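Local coordinates for sister chromatid cohesion protein (Chaetomium thermophilum, PDB 5T8V) that probably acts as a chromatin-binding cohesin loader of the SCC2/Nipped-B family, represented here by its HEAT-repeat C-terminal fragment, at residues 1294-1298 and 1384-1388; 1230-1234 and 1248-1252; 773-777 and 817-822. Numbering follows the deposited sequence.

Contact 1 of 3, residues 1294-1298 and 1384-1388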
loop_
_atom_site.group_PDB
_atom_site.type_symbol
_atom_site.label_atom_id
_atom_site.label_comp_id
_atom_site.label_asym_id
_atom_site.label_seq_id
_atom_site.Cartn_x
_atom_site.Cartn_y
_atom_site.Cartn_z
ATOM N N ILE A 1294 18.551 20.427 24.252
ATOM C CA ILE A 1294 19.714 19.547 24.186
ATOM C C ILE A 1294 21.008 20.351 24.177
ATOM O O ILE A 1294 22.030 19.894 24.703
ATOM C CB ILE A 1294 19.620 18.621 22.958
ATOM C CG1 ILE A 1294 20.871 17.744 22.854
ATOM C CG2 ILE A 1294 19.436 19.428 21.684
ATOM C CD1 ILE A 1294 20.769 16.651 21.810
ATOM N N HIS A 1295 20.998 21.547 23.585
ATOM C CA HIS A 1295 22.203 22.373 23.580
ATOM C C HIS A 1295 22.551 22.830 24.990
ATOM O O HIS A 1295 23.714 22.771 25.405
ATOM C CB HIS A 1295 22.019 23.574 22.652
ATOM C CG HIS A 1295 23.220 24.465 22.576
ATOM N ND1 HIS A 1295 24.443 24.026 22.116
ATOM C CD2 HIS A 1295 23.386 25.769 22.901
ATOM C CE1 HIS A 1295 25.312 25.021 22.161
ATOM N NE2 HIS A 1295 24.695 26.090 22.633
ATOM N N SER A 1296 21.553 23.295 25.745
ATOM C CA SER A 1296 21.790 23.655 27.138
ATOM C C SER A 1296 22.150 22.432 27.969
ATOM O O SER A 1296 22.900 22.546 28.946
ATOM C CB SER A 1296 20.556 24.348 27.717
ATOM O OG SER A 1296 20.235 25.514 26.977
ATOM N N LEU A 1297 21.635 21.261 27.594
ATOM C CA LEU A 1297 21.964 20.032 28.308
ATOM C C LEU A 1297 23.437 19.683 28.137
ATOM O O LEU A 1297 24.166 19.519 29.121
ATOM C CB LEU A 1297 21.073 18.890 27.814
ATOM C CG LEU A 1297 21.414 17.485 28.321
ATOM C CD1 LEU A 1297 21.396 17.432 29.840
ATOM C CD2 LEU A 1297 20.451 16.462 27.737
ATOM N N VAL A 1298 23.896 19.567 26.888
ATOM C CA VAL A 1298 25.301 19.262 26.644
ATOM C C VAL A 1298 26.185 20.385 27.163
ATOM O O VAL A 1298 27.350 20.159 27.513
ATOM C CB VAL A 1298 25.550 18.994 25.144
ATOM C CG1 VAL A 1298 24.667 17.853 24.651
ATOM C CG2 VAL A 1298 25.319 20.252 24.319
ATOM N N LEU A 1384 25.411 12.533 21.738
ATOM C CA LEU A 1384 24.383 13.515 21.409
ATOM C C LEU A 1384 24.876 14.492 20.350
ATOM O O LEU A 1384 24.137 14.834 19.419
ATOM C CB LEU A 1384 23.951 14.270 22.666
ATOM C CG LEU A 1384 23.263 13.478 23.782
ATOM C CD1 LEU A 1384 22.800 14.423 24.883
ATOM C CD2 LEU A 1384 22.093 12.657 23.258
ATOM N N ARG A 1385 26.122 14.955 20.475
ATOM C CA ARG A 1385 26.665 15.899 19.504
ATOM C C ARG A 1385 26.634 15.316 18.098
ATOM O O ARG A 1385 26.343 16.028 17.130
ATOM C CB ARG A 1385 28.092 16.286 19.895
ATOM C CG ARG A 1385 28.210 16.920 21.274
ATOM C CD ARG A 1385 27.757 18.369 21.279
ATOM N NE ARG A 1385 28.781 19.267 20.749
ATOM C CZ ARG A 1385 28.687 20.593 20.746
ATOM N NH1 ARG A 1385 29.672 21.325 20.244
ATOM N NH2 ARG A 1385 27.611 21.190 21.245
ATOM N N ARG A 1386 26.929 14.021 17.963
ATOM C CA ARG A 1386 26.877 13.389 16.650
ATOM C C ARG A 1386 25.466 12.943 16.286
ATOM O O ARG A 1386 25.134 12.865 15.098
ATOM C CB ARG A 1386 27.831 12.194 16.600
ATOM C CG ARG A 1386 27.858 11.490 15.248
ATOM C CD ARG A 1386 29.277 11.287 14.735
ATOM N NE ARG A 1386 29.291 10.857 13.339
ATOM C CZ ARG A 1386 30.393 10.675 12.618
ATOM N NH1 ARG A 1386 31.588 10.885 13.153
ATOM N NH2 ARG A 1386 30.300 10.283 11.354
ATOM N N LEU A 1387 24.626 12.658 17.282
ATOM C CA LEU A 1387 23.270 12.193 17.011
ATOM C C LEU A 1387 22.371 13.299 16.475
ATOM O O LEU A 1387 21.309 12.999 15.919
ATOM C CB LEU A 1387 22.656 11.597 18.281
ATOM C CG LEU A 1387 21.186 11.174 18.205
ATOM C CD1 LEU A 1387 20.986 10.113 17.136
ATOM C CD2 LEU A 1387 20.701 10.670 19.551
ATOM N N TYR A 1388 22.765 14.562 16.630
ATOM C CA TYR A 1388 21.959 15.679 16.153
ATOM C C TYR A 1388 22.773 16.574 15.228
ATOM O O TYR A 1388 22.698 16.440 14.002
ATOM C CB TYR A 1388 21.407 16.480 17.335
ATOM C CG TYR A 1388 20.330 15.752 18.110
ATOM C CD1 TYR A 1388 20.657 14.845 19.110
ATOM C CD2 TYR A 1388 18.985 15.971 17.841
ATOM C CE1 TYR A 1388 19.675 14.178 19.820
ATOM C CE2 TYR A 1388 17.997 15.308 18.545
ATOM C CZ TYR A 1388 18.347 14.413 19.534
ATOM O OH TYR A 1388 17.368 13.749 20.239
#
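Two helices meet here near their ends: residues 1294-1298 belong to the start of helix 1291-1319, and residues 1384-1388 take in the last turn of helix 1364-1387. The segments run in broadly opposed senses, so Val1298 comes level with Leu1384, their CA atoms 7.8 Å apart, while Ile1294 faces Tyr1388, the first residue to leave helical geometry. One backbone bond marks each turn: Val1298 N to Ile1294 O at 2.9 Å, and a weak one from Tyr1388 N to Leu1384 O at 3.1 Å. The linker between the helices is largely unmodelled, and the contact is one place where they meet. It is helix-helix packing in the C-terminal part of the all-helical HEAT-repeat fragment, with 1294-1298 inside the sister chromatid cohesion C-terminus family region.

Ile1294 is the centre of the interface. Fully extended, it lays its CD1 over one face of the Tyr1388 ring, 3.3 Å from Tyr1388 CD1, a tight contact of the CH-pi kind, and the same methyl lies 4.1 Å from Leu1384 CB. Leu1384 CD1 in turn reaches Val1298 CG1 at 3.9 Å and Leu1297 CD2 at 4.2 Å. Behind them, Leu1297 also packs on helix 1243-1254, and Tyr1388 on Tyr1288.

Arg1385 contributes substantially: its folded side chain brings NH2 3.9 Å from Val1298 CG2 and also touches Glu1302. The same NH2 lies 4.3 Å from ND1 of the exposed, marginal His1295, edge to edge. Apolar contacts dominate, and Arg1385 covers one side of them without a hydrogen bond to the other segment.

Contact 2 of 3, residues 1230-1234 and 1248-1252; sequences LHLFM and FLEKL
Build two short helical segments lying antiparallel. In residues 1230-1234, Leu1230 occupies the N-cap position and helix 1231-1240 follows; residues 1248-1252 sit wholly inside helix 1243-1254. The register pairs Met1234 with Phe1248, CA atoms 8.7 Å apart, and Leu1230 with Leu1252, where the CA separation widens to 10.9 Å, so the segments splay toward the Leu1230 end. Within each turn, Met1234 N bonds to Leu1230 O at 2.9 Å and Leu1252 N to Phe1248 O at 2.8 Å.

The aromatic part is a tilted edge-to-face pair. Phe1248 (chi1 t, chi2 73°) crosses the gap and turns its edge to the face of Phe1233 (chi1 t, chi2 -20°); the centroids are 4.6 Å apart, the planes are inclined at 50°, and Phe1233 CE2 comes 3.6 Å from Phe1248 CE1. A second edge-to-face partner of Phe1248 is Tyr1200.

With only a two-residue turn between the helices, this is a helical hairpin, the unit from which HEAT-type solenoids are assembled. Helix 1200-1213 closes one flank, placing Ile1204 and Ile1207 against the pair, while Phe1286 touches Leu1230, Met1234 and Leu1249.

Apolar contacts flank the rings. Leu1230 (m, t) puts CD1 4.0 Å from Leu1252 CD2 and 4.4 Å from Phe1248 CZ. Met1234, whose CA-CB bond points sideways, bends its end inward with chi angles m, t, p: its CG lies 3.7 Å from Phe1248 CE2 and its SD 3.6 Å from Leu1249 CD2. Leu1249 and Leu1252 are both m, t. Leu1230 N is held by Asn1282 OD1 of helix 1271-1284.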
loop_
_atom_site.group_PDB
_atom_site.type_symbol
_atom_site.label_atom_id
_atom_site.label_comp_id
_atom_site.label_asym_id
_atom_site.label_seq_id
_atom_site.Cartn_x
_atom_site.Cartn_y
_atom_site.Cartn_z
ATOM N N LEU A 1230 12.548 7.659 32.376
ATOM C CA LEU A 1230 11.856 8.906 32.666
ATOM C C LEU A 1230 11.090 9.449 31.467
ATOM O O LEU A 1230 10.664 10.609 31.496
ATOM C CB LEU A 1230 12.857 9.959 33.149
ATOM C CG LEU A 1230 13.785 9.553 34.298
ATOM C CD1 LEU A 1230 14.770 10.672 34.611
ATOM C CD2 LEU A 1230 12.988 9.186 35.536
ATOM N N HIS A 1231 10.899 8.645 30.415
ATOM C CA HIS A 1231 10.240 9.161 29.220
ATOM C C HIS A 1231 8.806 9.580 29.513
ATOM O O HIS A 1231 8.292 10.508 28.878
ATOM C CB HIS A 1231 10.291 8.124 28.093
ATOM C CG HIS A 1231 9.104 7.213 28.040
ATOM N ND1 HIS A 1231 9.049 6.020 28.729
ATOM C CD2 HIS A 1231 7.940 7.307 27.357
ATOM C CE1 HIS A 1231 7.896 5.424 28.482
ATOM N NE2 HIS A 1231 7.203 6.185 27.653
ATOM N N LEU A 1232 8.145 8.924 30.470
ATOM C CA LEU A 1232 6.855 9.421 30.938
ATOM C C LEU A 1232 7.021 10.775 31.611
ATOM O O LEU A 1232 6.327 11.741 31.272
ATOM C CB LEU A 1232 6.212 8.424 31.908
ATOM C CG LEU A 1232 5.783 7.040 31.407
ATOM C CD1 LEU A 1232 5.228 7.102 29.988
ATOM C CD2 LEU A 1232 6.929 6.037 31.518
ATOM N N PHE A 1233 7.954 10.863 32.562
ATOM C CA PHE A 1233 8.213 12.116 33.262
ATOM C C PHE A 1233 8.324 13.274 32.277
ATOM O O PHE A 1233 7.506 14.201 32.285
ATOM C CB PHE A 1233 9.494 11.979 34.093
ATOM C CG PHE A 1233 9.613 12.972 35.220
ATOM C CD1 PHE A 1233 8.872 14.144 35.232
ATOM C CD2 PHE A 1233 10.479 12.727 36.271
ATOM C CE1 PHE A 1233 8.992 15.045 36.271
ATOM C CE2 PHE A 1233 10.603 13.627 37.314
ATOM C CZ PHE A 1233 9.859 14.786 37.312
ATOM N N MET A 1234 9.328 13.223 31.400
ATOM C CA MET A 1234 9.521 14.309 30.448
ATOM C C MET A 1234 8.302 14.499 29.559
ATOM O O MET A 1234 7.993 15.631 29.170
ATOM C CB MET A 1234 10.764 14.047 29.600
ATOM C CG MET A 1234 12.064 14.256 30.361
ATOM S SD MET A 1234 13.464 14.626 29.291
ATOM C CE MET A 1234 12.992 16.222 28.639
ATOM N N PHE A 1248 14.931 21.083 34.259
ATOM C CA PHE A 1248 14.835 19.691 34.683
ATOM C C PHE A 1248 16.037 18.903 34.180
ATOM O O PHE A 1248 16.768 18.284 34.962
ATOM C CB PHE A 1248 13.529 19.069 34.187
ATOM C CG PHE A 1248 13.436 17.591 34.430
ATOM C CD1 PHE A 1248 13.233 17.098 35.707
ATOM C CD2 PHE A 1248 13.555 16.694 33.381
ATOM C CE1 PHE A 1248 13.151 15.737 35.935
ATOM C CE2 PHE A 1248 13.472 15.333 33.601
ATOM C CZ PHE A 1248 13.271 14.853 34.880
ATOM N N LEU A 1249 16.266 18.934 32.865
ATOM C CA LEU A 1249 17.467 18.325 32.308
ATOM C C LEU A 1249 18.703 18.784 33.069
ATOM O O LEU A 1249 19.497 17.964 33.544
ATOM C CB LEU A 1249 17.590 18.669 30.821
ATOM C CG LEU A 1249 16.485 18.146 29.902
ATOM C CD1 LEU A 1249 16.704 18.644 28.482
ATOM C CD2 LEU A 1249 16.424 16.624 29.932
ATOM N N GLU A 1250 18.870 20.099 33.217
ATOM C CA GLU A 1250 20.016 20.605 33.958
ATOM C C GLU A 1250 20.068 19.998 35.353
ATOM O O GLU A 1250 21.130 19.549 35.803
ATOM C CB GLU A 1250 19.965 22.130 34.026
ATOM C CG GLU A 1250 20.178 22.800 32.678
ATOM C CD GLU A 1250 20.229 24.310 32.775
ATOM O OE1 GLU A 1250 19.741 24.861 33.786
ATOM O OE2 GLU A 1250 20.761 24.947 31.842
ATOM N N LYS A 1251 18.924 19.942 36.042
ATOM C CA LYS A 1251 18.907 19.346 37.373
ATOM C C LYS A 1251 19.409 17.909 37.328
ATOM O O LYS A 1251 20.198 17.493 38.187
ATOM C CB LYS A 1251 17.499 19.415 37.967
ATOM C CG LYS A 1251 17.380 18.856 39.388
ATOM C CD LYS A 1251 18.454 19.394 40.337
ATOM C CE LYS A 1251 18.443 20.918 40.435
ATOM N NZ LYS A 1251 17.193 21.444 41.059
ATOM N N LEU A 1252 18.979 17.137 36.325
ATOM C CA LEU A 1252 19.529 15.799 36.142
ATOM C C LEU A 1252 21.049 15.845 36.147
ATOM O O LEU A 1252 21.704 15.138 36.921
ATOM C CB LEU A 1252 19.018 15.185 34.837
ATOM C CG LEU A 1252 17.644 14.521 34.865
ATOM C CD1 LEU A 1252 17.126 14.324 33.449
ATOM C CD2 LEU A 1252 17.730 13.192 35.591
#

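Contact 3 of 3, residues 773-777 and 817-822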
loop_
_atom_site.group_PDB
_atom_site.type_symbol
_atom_site.label_atom_id
_atom_site.label_comp_id
_atom_site.label_asym_id
_atom_site.label_seq_id
_atom_site.Cartn_x
_atom_site.Cartn_y
_atom_site.Cartn_z
ATOM N N LEU A 773 -34.786 -11.472 13.085
ATOM C CA LEU A 773 -34.646 -11.144 14.500
ATOM C C LEU A 773 -33.906 -12.251 15.242
ATOM O O LEU A 773 -32.995 -11.988 16.038
ATOM C CB LEU A 773 -36.027 -10.913 15.114
ATOM C CG LEU A 773 -36.062 -10.373 16.545
ATOM C CD1 LEU A 773 -35.779 -8.879 16.562
ATOM C CD2 LEU A 773 -37.400 -10.679 17.195
ATOM N N SER A 774 -34.293 -13.504 14.991
ATOM C CA SER A 774 -33.582 -14.637 15.573
ATOM C C SER A 774 -32.087 -14.543 15.292
ATOM O O SER A 774 -31.259 -14.787 16.179
ATOM C CB SER A 774 -34.147 -15.948 15.022
ATOM O OG SER A 774 -35.542 -16.040 15.261
ATOM N N GLU A 775 -31.722 -14.179 14.062
ATOM C CA GLU A 775 -30.310 -14.037 13.729
ATOM C C GLU A 775 -29.669 -12.920 14.542
ATOM O O GLU A 775 -28.537 -13.061 15.018
ATOM C CB GLU A 775 -30.147 -13.778 12.230
ATOM C CG GLU A 775 -28.749 -14.047 11.708
ATOM C CD GLU A 775 -28.343 -15.499 11.860
ATOM O OE1 GLU A 775 -29.230 -16.344 12.102
ATOM O OE2 GLU A 775 -27.135 -15.796 11.744
ATOM N N HIS A 776 -30.377 -11.804 14.718
ATOM C CA HIS A 776 -29.863 -10.724 15.553
ATOM C C HIS A 776 -29.545 -11.227 16.956
ATOM O O HIS A 776 -28.410 -11.104 17.436
ATOM C CB HIS A 776 -30.876 -9.577 15.608
ATOM C CG HIS A 776 -30.750 -8.601 14.481
ATOM N ND1 HIS A 776 -30.224 -7.337 14.647
ATOM C CD2 HIS A 776 -31.082 -8.700 13.172
ATOM C CE1 HIS A 776 -30.238 -6.701 13.489
ATOM N NE2 HIS A 776 -30.753 -7.505 12.578
ATOM N N VAL A 777 -30.538 -11.813 17.629
ATOM C CA VAL A 777 -30.340 -12.255 19.008
ATOM C C VAL A 777 -29.199 -13.262 19.088
ATOM O O VAL A 777 -28.333 -13.176 19.967
ATOM C CB VAL A 777 -31.646 -12.829 19.594
ATOM C CG1 VAL A 777 -32.219 -13.919 18.713
ATOM C CG2 VAL A 777 -31.411 -13.362 20.999
ATOM N N LYS A 817 -38.458 -5.900 21.556
ATOM C CA LYS A 817 -38.727 -7.146 20.850
ATOM C C LYS A 817 -37.500 -8.042 20.757
ATOM O O LYS A 817 -37.651 -9.256 20.585
ATOM C CB LYS A 817 -39.275 -6.853 19.452
ATOM C CG LYS A 817 -40.673 -6.244 19.474
ATOM C CD LYS A 817 -41.428 -6.468 18.169
ATOM C CE LYS A 817 -41.051 -5.447 17.106
ATOM N NZ LYS A 817 -41.518 -4.075 17.454
ATOM N N LEU A 818 -36.294 -7.479 20.864
ATOM C CA LEU A 818 -35.106 -8.313 21.011
ATOM C C LEU A 818 -35.149 -9.077 22.327
ATOM O O LEU A 818 -35.038 -10.309 22.348
ATOM C CB LEU A 818 -33.842 -7.454 20.929
ATOM C CG LEU A 818 -33.329 -7.113 19.528
ATOM C CD1 LEU A 818 -32.252 -6.044 19.609
ATOM C CD2 LEU A 818 -32.790 -8.354 18.829
ATOM N N VAL A 819 -35.316 -8.358 23.439
ATOM C CA VAL A 819 -35.474 -9.004 24.742
ATOM C C VAL A 819 -36.606 -10.023 24.687
ATOM O O VAL A 819 -36.443 -11.188 25.072
ATOM C CB VAL A 819 -35.721 -7.945 25.833
ATOM C CG1 VAL A 819 -36.050 -8.598 27.174
ATOM C CG2 VAL A 819 -34.507 -7.031 25.968
ATOM N N GLY A 820 -37.770 -9.593 24.201
ATOM C CA GLY A 820 -38.898 -10.498 24.081
ATOM C C GLY A 820 -38.574 -11.741 23.280
ATOM O O GLY A 820 -39.102 -12.820 23.557
ATOM N N SER A 821 -37.705 -11.611 22.274
ATOM C CA SER A 821 -37.246 -12.787 21.546
ATOM C C SER A 821 -36.389 -13.674 22.439
ATOM O O SER A 821 -36.639 -14.878 22.559
ATOM C CB SER A 821 -36.470 -12.364 20.300
ATOM O OG SER A 821 -36.054 -13.493 19.553
ATOM N N MET A 822 -35.380 -13.088 23.091
ATOM C CA MET A 822 -34.514 -13.861 23.976
ATOM C C MET A 822 -35.336 -14.688 24.956
ATOM O O MET A 822 -35.037 -15.865 25.192
ATOM C CB MET A 822 -33.565 -12.934 24.735
ATOM C CG MET A 822 -32.891 -11.883 23.878
ATOM S SD MET A 822 -31.321 -11.319 24.550
ATOM C CE MET A 822 -30.965 -9.938 23.466
#
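Leu773 and Val777, one turn apart at the start of helix 773-786, each bury 68 Å² against residues 817-822 of helix 808-824, and Leu818 returns 57 Å² from the other side. The short axes cross almost at right angles, at -82°, with a closest approach of 9.7 Å. That crossing restricts the meeting to about one turn of each helix, with Val777 CA only 6.5 Å from Leu818 CA.

Leu773 meets the Lys817 end of the segment. Its CD2 sits 3.7 Å from both Lys817 O and Ser821 CB, while its CD1 meets Leu818 CD2 at 3.8 Å. Val777 packs CG2 3.6 Å from Met822 CG and CG1 3.9 Å from Ser821 OG. Leu818, though its CA-CB bond points sideways, brings CD2 inward, against Leu773 CD1, His776 CB (3.9 Å) and Val777 N (4.3 Å).

Helix 791-801 lies between these two helices in sequence, so the contact joins non-consecutive helices of the PDS5-related part of the HEAT-repeat fragment, consistent with packing in a helical solenoid. Helix 839-852 packs against Met822 and Val819, and Phe757 touches Leu818.

Between the two segments the chemistry is almost purely van der Waals, even where Ser821 points toward the other helix; Glu775, out of reach of 817-822, pairs instead with Arg723 in a salt bridge, and His776 ND1 has a weak hydrogen bond to Trp756 O.

Contacts 1 and 2 belong to one neighbourhood in the C-terminal region: their centres are 15 Å apart and they touch directly, Leu1297 CD1 lying 4.1 Å from Leu1249 CB, so helix 1243-1254 bridges the two. Contact 3 stands apart in the PDS5-related region, its centre about 65 Å from that of contact 1 and 56 Å from that of contact 2. All three join helices without hydrogen bonds between the paired segments. Contact 2 is the most buried, every touching residue being shielded from solvent, and it is the one with an aromatic pair. Contacts 1 and 3 are partly open, with His1295 and Lys817 at their exposed margins.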